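Glyoxalase/bleomycin resistance protein/dioxygenase (Nocardioides sp., PDB 4MYM) is of unknown specific function but probably acts as a metal-dependent glyoxalase- or dioxygenase-like enzyme or as a drug-binding resistance protein. Local coordinates at residues E46-T49 and T50-Y54; A74-A78 and Q79-E83; F152-E156 and G157-G161. One frame throughout, in Å; residues are numbered along the deposited sequence.

Contact 1: residues E46-T49 and T50-Y54; sequences EFYT and TKLGY
Leu52 sends its CD1 methyl to two aromatic rings four and five residues earlier, as the helix ends, lying 3.9 Å from Phe47 CE1 and 4.0 Å from Tyr48 CD1. The Leu52 and Tyr48 side chains run side by side in the same direction, whereas Phe47 meets the leucine obliquely. The two rings are also turned against each other: Phe47 presents its edge to Tyr48, with CD1 of Phe47 above the rim of one Tyr48 face. The different first torsions contribute to this, Phe47 CG standing opposite its backbone N (chi1 179°) while Tyr48 CG lies beside its own (-58°). Lys51 crosses Phe47 at about a right angle and lays CG over a face of that ring, 4.1 Å from Phe47 CD2. Further round, the Tyr54 ring is approached at its edge, near its plane, by Tyr48 O. On the exposed flank Thr50 folds back, its OG1 donating to Glu46 O over 2.7 Å. Thr50 N reaches the same oxygen from the opposite face of the carbonyl plane, at 3.0 Å. Beyond the last turn, Gly53 takes a positive phi, and the chain then swings so that Tyr54 N bonds to Tyr48 O at 3.0 Å. Outside the pair of segments, Tyr48 OH is hydrogen-bonded to Glu147. Tyr48 and Leu52 turn inward onto strand 147-154, while Phe47 sits at the margin against Ile123 and Pro144. Glu46 O is thus satisfied from both faces at an exposed site, and Tyr48 O, which has only a weak bond from Leu52 N within the helical turn, gains a straight one (167°) from Tyr54 N that ties the chain's exit to the last turn.

Contact 2: residues A74-A78 and Q79-E83; sequences ALWDA and QLIRE
Ile81 lays its CG1 methylene over one face of the Trp76 indole, 3.4 Å from Trp76 CD2. The CH-pi geometry is well defined: CG1 is 3.6 Å from the centroid of the five-membered ring and only 17° off its normal. With CG1 of Ile81 opposite the carbonyl carbon (chi1 -67°), this branch runs back toward the strand and meets the ring. Leu80 adds a slighter touch, its CB lying 4.1 Å from Trp76 NE1 with the two side chains nearly perpendicular. Trp76 and Ile81 are both buried, and the second subunit closes round them: Trp134 of that subunit meets Trp76 edge-to-face, and its Phe148 packs on Ile81.

The other side is governed by polar atoms. Asp77 OD2 accepts from Leu80 N at 3.1 Å through its anti lone pair, while Asp77 O takes Ile81 N at 3.1 Å within the carbonyl plane. Arg82 N closes the next turn on Ala78 O. The guanidinium of Arg82 bends over that turn and has Gln79 CA above the rim of one face, and its NH1 bonds to Ala89 O. Farthest out, on exposed residues, Gln79 NE2 donates to Glu83 OE2 over 3.4 Å, a weak bond.

A bound buffer molecule lies about 4 Å from the Trp76 side chain, so the packed face borders a possible pocket. The arrangement is an aspartate N-cap at a strand-to-helix junction, here where the last strand of the first beta-alpha-beta-beta-beta module of the glyoxalase-like fold passes into helix 78-85.

Contact 3: residues F152-E156 and G157-G161; sequences FAWLE and GGKPG
Trp154 offers one face of its indole to the backbone and inner side chain of Lys159, whose CA stands 3.7 Å from the six-membered-ring centroid, only 4° off the ring normal. This is a CH-pi contact almost exactly over the ring centre. Lys159 CG lies above Trp154 CZ2 at the rim, 3.4 Å away, and the aliphatic chain, crossing the indole obliquely, leaves the ring beyond it. Beside it, Pro160 CD reaches Trp154 CZ3 at 3.6 Å. Nearer the chain, Trp154 CB touches Gly158 CA at 3.9 Å.

The return of the chain over the ring is made by a type II beta turn from Leu155 to Gly158, closed by Gly158 N bonding to Leu155 O at 3.0 Å (163° at the hydrogen). Gly157 occupies the third position with phi 102°, where a CB would be jammed against Glu156 O, so its backbone angles call for glycine; the positive phi of Gly158 merely favours one. The turn follows strand 147-154, the last strand of the second beta-alpha-beta-beta-beta module of the glyoxalase-like fold.

Behind the indole, on the face opposite Lys159, Phe152 CE2 lies 3.6 Å above the plane toward the rim. Phe152 in turn has Trp154 CE2 at its edge, so the two rings are turned steeply against each other. Glu104 of strand 99-104 and Ala136 of strand 136-142 also touch Trp154, and a bound buffer molecule lies about 4 Å from its side chain. Farther out, the fully extended Lys159 carries NZ to a salt bridge with Asp65 of the second subunit, while Pro160 packs on Met60 of that subunit.

In the fold
All three contacts are local and in series, with none enclosing or crossing another. From the N terminus, contact 1 comes first, at the end of helix 41-51 where the chain turns toward strand 56-60. Contact 2 follows where strand 72-77 passes into helix 78-85, and it meets contact 1 directly, Tyr48 CE2 lying 3.6 Å from Leu75 CD2, so helix 41-51 is packed on strand 72-77. Contact 3 comes last, after strand 147-154 of the second module, with its nearest atoms about 18 Å from contact 2, on opposite sides of the chain's centre. Each of the three touches the second subunit, contact 1 through Tyr54.

Contact 1: residues E46-T49 and T50-Y54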
loop_
_atom_site.group_PDB
_atom_site.type_symbol
_atom_site.label_atom_id
_atom_site.label_comp_id
_atom_site.label_asym_id
_atom_site.label_seq_id
_atom_site.Cartn_x
_atom_site.Cartn_y
_atom_site.Cartn_z
ATOM N N GLU A 46 3.247 -1.152 18.012
ATOM C CA GLU A 46 3.062 -2.374 18.804
ATOM C C GLU A 46 2.380 -3.498 18.000
ATOM O O GLU A 46 2.812 -4.657 18.039
ATOM C CB GLU A 46 2.257 -2.040 20.069
ATOM C CG GLU A 46 1.941 -3.218 20.984
ATOM C CD GLU A 46 3.171 -3.832 21.644
ATOM O OE1 GLU A 46 4.280 -3.233 21.586
ATOM O OE2 GLU A 46 3.022 -4.931 22.233
ATOM N N PHE A 47 1.342 -3.146 17.247
ATOM C CA PHE A 47 0.611 -4.118 16.421
ATOM C C PHE A 47 1.499 -4.765 15.349
ATOM O O PHE A 47 1.601 -5.991 15.272
ATOM C CB PHE A 47 -0.614 -3.438 15.778
ATOM C CG PHE A 47 -1.431 -4.344 14.889
ATOM C CD1 PHE A 47 -1.104 -4.516 13.557
ATOM C CD2 PHE A 47 -2.551 -5.014 15.389
ATOM C CE1 PHE A 47 -1.848 -5.348 12.735
ATOM C CE2 PHE A 47 -3.304 -5.845 14.573
ATOM C CZ PHE A 47 -2.955 -6.010 13.238
ATOM N N TYR A 48 2.173 -3.953 14.529
ATOM C CA TYR A 48 2.907 -4.518 13.390
ATOM C C TYR A 48 4.138 -5.297 13.804
ATOM O O TYR A 48 4.483 -6.285 13.146
ATOM C CB TYR A 48 3.256 -3.447 12.344
ATOM C CG TYR A 48 2.003 -2.776 11.843
ATOM C CD1 TYR A 48 1.165 -3.407 10.916
ATOM C CD2 TYR A 48 1.615 -1.542 12.355
ATOM C CE1 TYR A 48 -0.013 -2.799 10.490
ATOM C CE2 TYR A 48 0.452 -0.928 11.939
ATOM C CZ TYR A 48 -0.355 -1.555 11.021
ATOM O OH TYR A 48 -1.495 -0.910 10.640
ATOM N N THR A 49 4.785 -4.854 14.884
ATOM C CA THR A 49 5.953 -5.545 15.425
ATOM C C THR A 49 5.571 -6.855 16.121
ATOM O O THR A 49 6.035 -7.923 15.731
ATOM C CB THR A 49 6.742 -4.663 16.412
ATOM O OG1 THR A 49 5.870 -4.177 17.442
ATOM C CG2 THR A 49 7.358 -3.478 15.683
ATOM N N THR A 50 4.716 -6.782 17.135
ATOM C CA THR A 50 4.436 -7.979 17.954
ATOM C C THR A 50 3.488 -8.975 17.280
ATOM O O THR A 50 3.658 -10.183 17.440
ATOM C CB THR A 50 3.881 -7.614 19.338
ATOM O OG1 THR A 50 2.549 -7.125 19.194
ATOM C CG2 THR A 50 4.760 -6.563 20.013
ATOM N N LYS A 51 2.509 -8.487 16.519
ATOM C CA LYS A 51 1.527 -9.380 15.886
ATOM C C LYS A 51 1.974 -9.877 14.529
ATOM O O LYS A 51 1.773 -11.050 14.207
ATOM C CB LYS A 51 0.168 -8.709 15.727
ATOM C CG LYS A 51 -0.382 -8.055 16.979
ATOM C CD LYS A 51 -0.724 -9.066 18.040
ATOM C CE LYS A 51 -1.470 -8.422 19.205
ATOM N NZ LYS A 51 -2.713 -7.749 18.759
ATOM N N LEU A 52 2.554 -8.993 13.711
ATOM C CA LEU A 52 2.936 -9.375 12.350
ATOM C C LEU A 52 4.438 -9.547 12.101
ATOM O O LEU A 52 4.817 -9.928 11.001
ATOM C CB LEU A 52 2.360 -8.377 11.335
ATOM C CG LEU A 52 0.849 -8.196 11.354
ATOM C CD1 LEU A 52 0.425 -7.264 10.234
ATOM C CD2 LEU A 52 0.160 -9.559 11.230
ATOM N N GLY A 53 5.275 -9.257 13.096
ATOM C CA GLY A 53 6.710 -9.550 13.027
ATOM C C GLY A 53 7.573 -8.569 12.261
ATOM O O GLY A 53 8.681 -8.919 11.832
ATOM N N TYR A 54 7.084 -7.341 12.084
ATOM C CA TYR A 54 7.883 -6.307 11.438
ATOM C C TYR A 54 8.944 -5.819 12.410
ATOM O O TYR A 54 8.771 -5.905 13.637
ATOM C CB TYR A 54 6.988 -5.152 10.933
ATOM C CG TYR A 54 6.274 -5.467 9.633
ATOM C CD1 TYR A 54 5.005 -6.042 9.631
ATOM C CD2 TYR A 54 6.864 -5.193 8.399
ATOM C CE1 TYR A 54 4.355 -6.343 8.449
ATOM C CE2 TYR A 54 6.213 -5.486 7.222
ATOM C CZ TYR A 54 4.957 -6.063 7.252
ATOM O OH TYR A 54 4.306 -6.364 6.076
#

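Contact 2: residues A74-A78 and Q79-E83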
loop_
_atom_site.group_PDB
_atom_site.type_symbol
_atom_site.label_atom_id
_atom_site.label_comp_id
_atom_site.label_asym_id
_atom_site.label_seq_id
_atom_site.Cartn_x
_atom_site.Cartn_y
_atom_site.Cartn_z
ATOM N N ALA A 74 5.382 1.678 6.462
ATOM C CA ALA A 74 5.611 2.869 7.268
ATOM C C ALA A 74 4.320 3.360 7.933
ATOM O O ALA A 74 3.208 3.007 7.520
ATOM C CB ALA A 74 6.215 3.970 6.401
ATOM N N LEU A 75 4.486 4.148 8.990
ATOM C CA LEU A 75 3.366 4.743 9.708
ATOM C C LEU A 75 3.655 6.212 9.946
ATOM O O LEU A 75 4.737 6.564 10.389
ATOM C CB LEU A 75 3.176 4.057 11.060
ATOM C CG LEU A 75 3.223 2.524 11.086
ATOM C CD1 LEU A 75 3.394 2.031 12.524
ATOM C CD2 LEU A 75 1.975 1.944 10.452
ATOM N N TRP A 76 2.662 7.053 9.724
ATOM C CA TRP A 76 2.845 8.494 9.853
ATOM C C TRP A 76 1.583 9.096 10.466
ATOM O O TRP A 76 0.479 8.900 9.955
ATOM C CB TRP A 76 3.115 9.095 8.473
ATOM C CG TRP A 76 3.773 10.454 8.463
ATOM C CD1 TRP A 76 4.110 11.240 9.533
ATOM C CD2 TRP A 76 4.153 11.180 7.300
ATOM N NE1 TRP A 76 4.688 12.422 9.092
ATOM C CE2 TRP A 76 4.717 12.405 7.726
ATOM C CE3 TRP A 76 4.081 10.912 5.935
ATOM C CZ2 TRP A 76 5.206 13.351 6.829
ATOM C CZ3 TRP A 76 4.564 11.864 5.044
ATOM C CH2 TRP A 76 5.121 13.065 5.504
ATOM N N ASP A 77 1.759 9.810 11.571
ATOM C CA ASP A 77 0.649 10.428 12.278
ATOM C C ASP A 77 -0.087 11.428 11.399
ATOM O O ASP A 77 0.555 12.273 10.759
ATOM C CB ASP A 77 1.163 11.162 13.516
ATOM C CG ASP A 77 0.040 11.814 14.290
ATOM O OD1 ASP A 77 -0.679 11.082 15.002
ATOM O OD2 ASP A 77 -0.138 13.040 14.150
ATOM N N ALA A 78 -1.423 11.342 11.393
ATOM C CA ALA A 78 -2.275 12.192 10.556
ATOM C C ALA A 78 -2.102 13.693 10.834
ATOM O O ALA A 78 -2.077 14.500 9.903
ATOM C CB ALA A 78 -3.746 11.808 10.733
ATOM N N GLN A 79 -2.025 14.060 12.108
ATOM C CA GLN A 79 -1.864 15.473 12.483
ATOM C C GLN A 79 -0.544 16.036 11.946
ATOM O O GLN A 79 -0.524 17.126 11.358
ATOM C CB GLN A 79 -1.942 15.646 14.003
ATOM C CG GLN A 79 -1.998 17.097 14.468
ATOM C CD GLN A 79 -2.381 17.243 15.943
ATOM O OE1 GLN A 79 -3.097 16.409 16.510
ATOM N NE2 GLN A 79 -1.912 18.319 16.565
ATOM N N LEU A 80 0.540 15.282 12.123
ATOM C CA LEU A 80 1.848 15.680 11.575
ATOM C C LEU A 80 1.880 15.833 10.056
ATOM O O LEU A 80 2.505 16.772 9.537
ATOM C CB LEU A 80 2.966 14.726 12.016
ATOM C CG LEU A 80 3.863 15.202 13.167
ATOM C CD1 LEU A 80 5.069 14.301 13.258
ATOM C CD2 LEU A 80 4.337 16.642 13.009
ATOM N N ILE A 81 1.222 14.920 9.343
ATOM C CA ILE A 81 1.089 15.040 7.888
ATOM C C ILE A 81 0.428 16.374 7.536
ATOM O O ILE A 81 0.932 17.119 6.693
ATOM C CB ILE A 81 0.254 13.897 7.283
ATOM C CG1 ILE A 81 0.998 12.555 7.428
ATOM C CG2 ILE A 81 -0.048 14.160 5.805
ATOM C CD1 ILE A 81 0.117 11.351 7.162
ATOM N N ARG A 82 -0.696 16.673 8.185
ATOM C CA ARG A 82 -1.409 17.930 7.921
ATOM C C ARG A 82 -0.494 19.124 8.182
ATOM O O ARG A 82 -0.356 20.001 7.329
ATOM C CB ARG A 82 -2.708 18.038 8.747
ATOM C CG ARG A 82 -3.880 17.232 8.183
ATOM C CD ARG A 82 -5.242 17.599 8.783
ATOM N NE ARG A 82 -5.262 17.421 10.235
ATOM C CZ ARG A 82 -5.330 16.244 10.872
ATOM N NH1 ARG A 82 -5.385 15.093 10.195
ATOM N NH2 ARG A 82 -5.328 16.212 12.212
ATOM N N GLU A 83 0.164 19.119 9.333
ATOM C CA GLU A 83 0.963 20.259 9.765
ATOM C C GLU A 83 2.217 20.482 8.914
ATOM O O GLU A 83 2.619 21.624 8.701
ATOM C CB GLU A 83 1.352 20.087 11.228
ATOM C CG GLU A 83 0.158 20.162 12.173
ATOM C CD GLU A 83 0.521 19.906 13.622
ATOM O OE1 GLU A 83 1.516 19.195 13.899
ATOM O OE2 GLU A 83 -0.212 20.408 14.500
#

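Contact 3: residues F152-E156 and G157-G161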
loop_
_atom_site.group_PDB
_atom_site.type_symbol
_atom_site.label_atom_id
_atom_site.label_comp_id
_atom_site.label_asym_id
_atom_site.label_seq_id
_atom_site.Cartn_x
_atom_site.Cartn_y
_atom_site.Cartn_z
ATOM N N PHE A 152 -3.889 -14.578 0.914
ATOM C CA PHE A 152 -4.604 -15.344 -0.086
ATOM C C PHE A 152 -3.655 -16.328 -0.759
ATOM O O PHE A 152 -2.442 -16.101 -0.796
ATOM C CB PHE A 152 -5.295 -14.463 -1.132
ATOM C CG PHE A 152 -4.359 -13.796 -2.118
ATOM C CD1 PHE A 152 -3.664 -12.638 -1.773
ATOM C CD2 PHE A 152 -4.199 -14.304 -3.394
ATOM C CE1 PHE A 152 -2.800 -12.026 -2.675
ATOM C CE2 PHE A 152 -3.330 -13.694 -4.293
ATOM C CZ PHE A 152 -2.646 -12.552 -3.938
ATOM N N ALA A 153 -4.230 -17.420 -1.248
ATOM C CA ALA A 153 -3.514 -18.378 -2.086
ATOM C C ALA A 153 -4.463 -18.945 -3.139
ATOM O O ALA A 153 -5.646 -19.200 -2.871
ATOM C CB ALA A 153 -2.900 -19.468 -1.234
ATOM N N TRP A 154 -3.944 -19.105 -4.354
ATOM C CA TRP A 154 -4.752 -19.519 -5.484
ATOM C C TRP A 154 -5.116 -20.996 -5.361
ATOM O O TRP A 154 -4.288 -21.806 -4.976
ATOM C CB TRP A 154 -4.010 -19.301 -6.807
ATOM C CG TRP A 154 -3.750 -17.869 -7.117
ATOM C CD1 TRP A 154 -2.543 -17.288 -7.311
ATOM C CD2 TRP A 154 -4.726 -16.833 -7.254
ATOM N NE1 TRP A 154 -2.699 -15.952 -7.557
ATOM C CE2 TRP A 154 -4.031 -15.645 -7.523
ATOM C CE3 TRP A 154 -6.118 -16.794 -7.157
ATOM C CZ2 TRP A 154 -4.680 -14.422 -7.709
ATOM C CZ3 TRP A 154 -6.764 -15.582 -7.338
ATOM C CH2 TRP A 154 -6.041 -14.413 -7.615
ATOM N N LEU A 155 -6.361 -21.313 -5.675
ATOM C CA LEU A 155 -6.813 -22.697 -5.791
ATOM C C LEU A 155 -6.360 -23.229 -7.146
ATOM O O LEU A 155 -5.796 -22.482 -7.956
ATOM C CB LEU A 155 -8.337 -22.763 -5.672
ATOM C CG LEU A 155 -8.937 -22.216 -4.372
ATOM C CD1 LEU A 155 -10.455 -22.238 -4.444
ATOM C CD2 LEU A 155 -8.447 -23.001 -3.165
ATOM N N GLU A 156 -6.599 -24.514 -7.405
ATOM C CA GLU A 156 -6.232 -25.099 -8.701
ATOM C C GLU A 156 -6.734 -24.244 -9.858
ATOM O O GLU A 156 -7.889 -23.831 -9.874
ATOM C CB GLU A 156 -6.779 -26.525 -8.865
ATOM C CG GLU A 156 -6.546 -27.063 -10.277
ATOM C CD GLU A 156 -6.977 -28.504 -10.490
ATOM O OE1 GLU A 156 -7.739 -29.048 -9.657
ATOM O OE2 GLU A 156 -6.559 -29.085 -11.520
ATOM N N GLY A 157 -5.865 -24.013 -10.839
ATOM C CA GLY A 157 -6.186 -23.190 -12.002
ATOM C C GLY A 157 -5.600 -21.791 -11.924
ATOM O O GLY A 157 -5.474 -21.108 -12.940
ATOM N N GLY A 158 -5.247 -21.351 -10.720
ATOM C CA GLY A 158 -4.529 -20.093 -10.554
ATOM C C GLY A 158 -5.405 -18.853 -10.680
ATOM O O GLY A 158 -6.623 -18.914 -10.515
ATOM N N LYS A 159 -4.761 -17.725 -10.970
ATOM C CA LYS A 159 -5.422 -16.422 -11.008
ATOM C C LYS A 159 -6.361 -16.282 -12.197
ATOM O O LYS A 159 -5.921 -16.414 -13.338
ATOM C CB LYS A 159 -4.365 -15.315 -11.065
ATOM C CG LYS A 159 -4.925 -13.902 -11.061
ATOM C CD LYS A 159 -3.821 -12.873 -10.883
ATOM C CE LYS A 159 -4.425 -11.483 -10.834
ATOM N NZ LYS A 159 -3.431 -10.439 -10.484
ATOM N N PRO A 160 -7.652 -15.974 -11.942
ATOM C CA PRO A 160 -8.610 -15.758 -13.013
ATOM C C PRO A 160 -8.591 -14.327 -13.548
ATOM O O PRO A 160 -8.010 -13.431 -12.920
ATOM C CB PRO A 160 -9.946 -16.011 -12.319
ATOM C CG PRO A 160 -9.721 -15.474 -10.941
ATOM C CD PRO A 160 -8.262 -15.706 -10.624
ATOM N N GLY A 161 -9.228 -14.128 -14.700
ATOM C CA GLY A 161 -9.467 -12.794 -15.237
ATOM C C GLY A 161 -8.290 -12.108 -15.911
ATOM O O GLY A 161 -8.374 -10.924 -16.236
#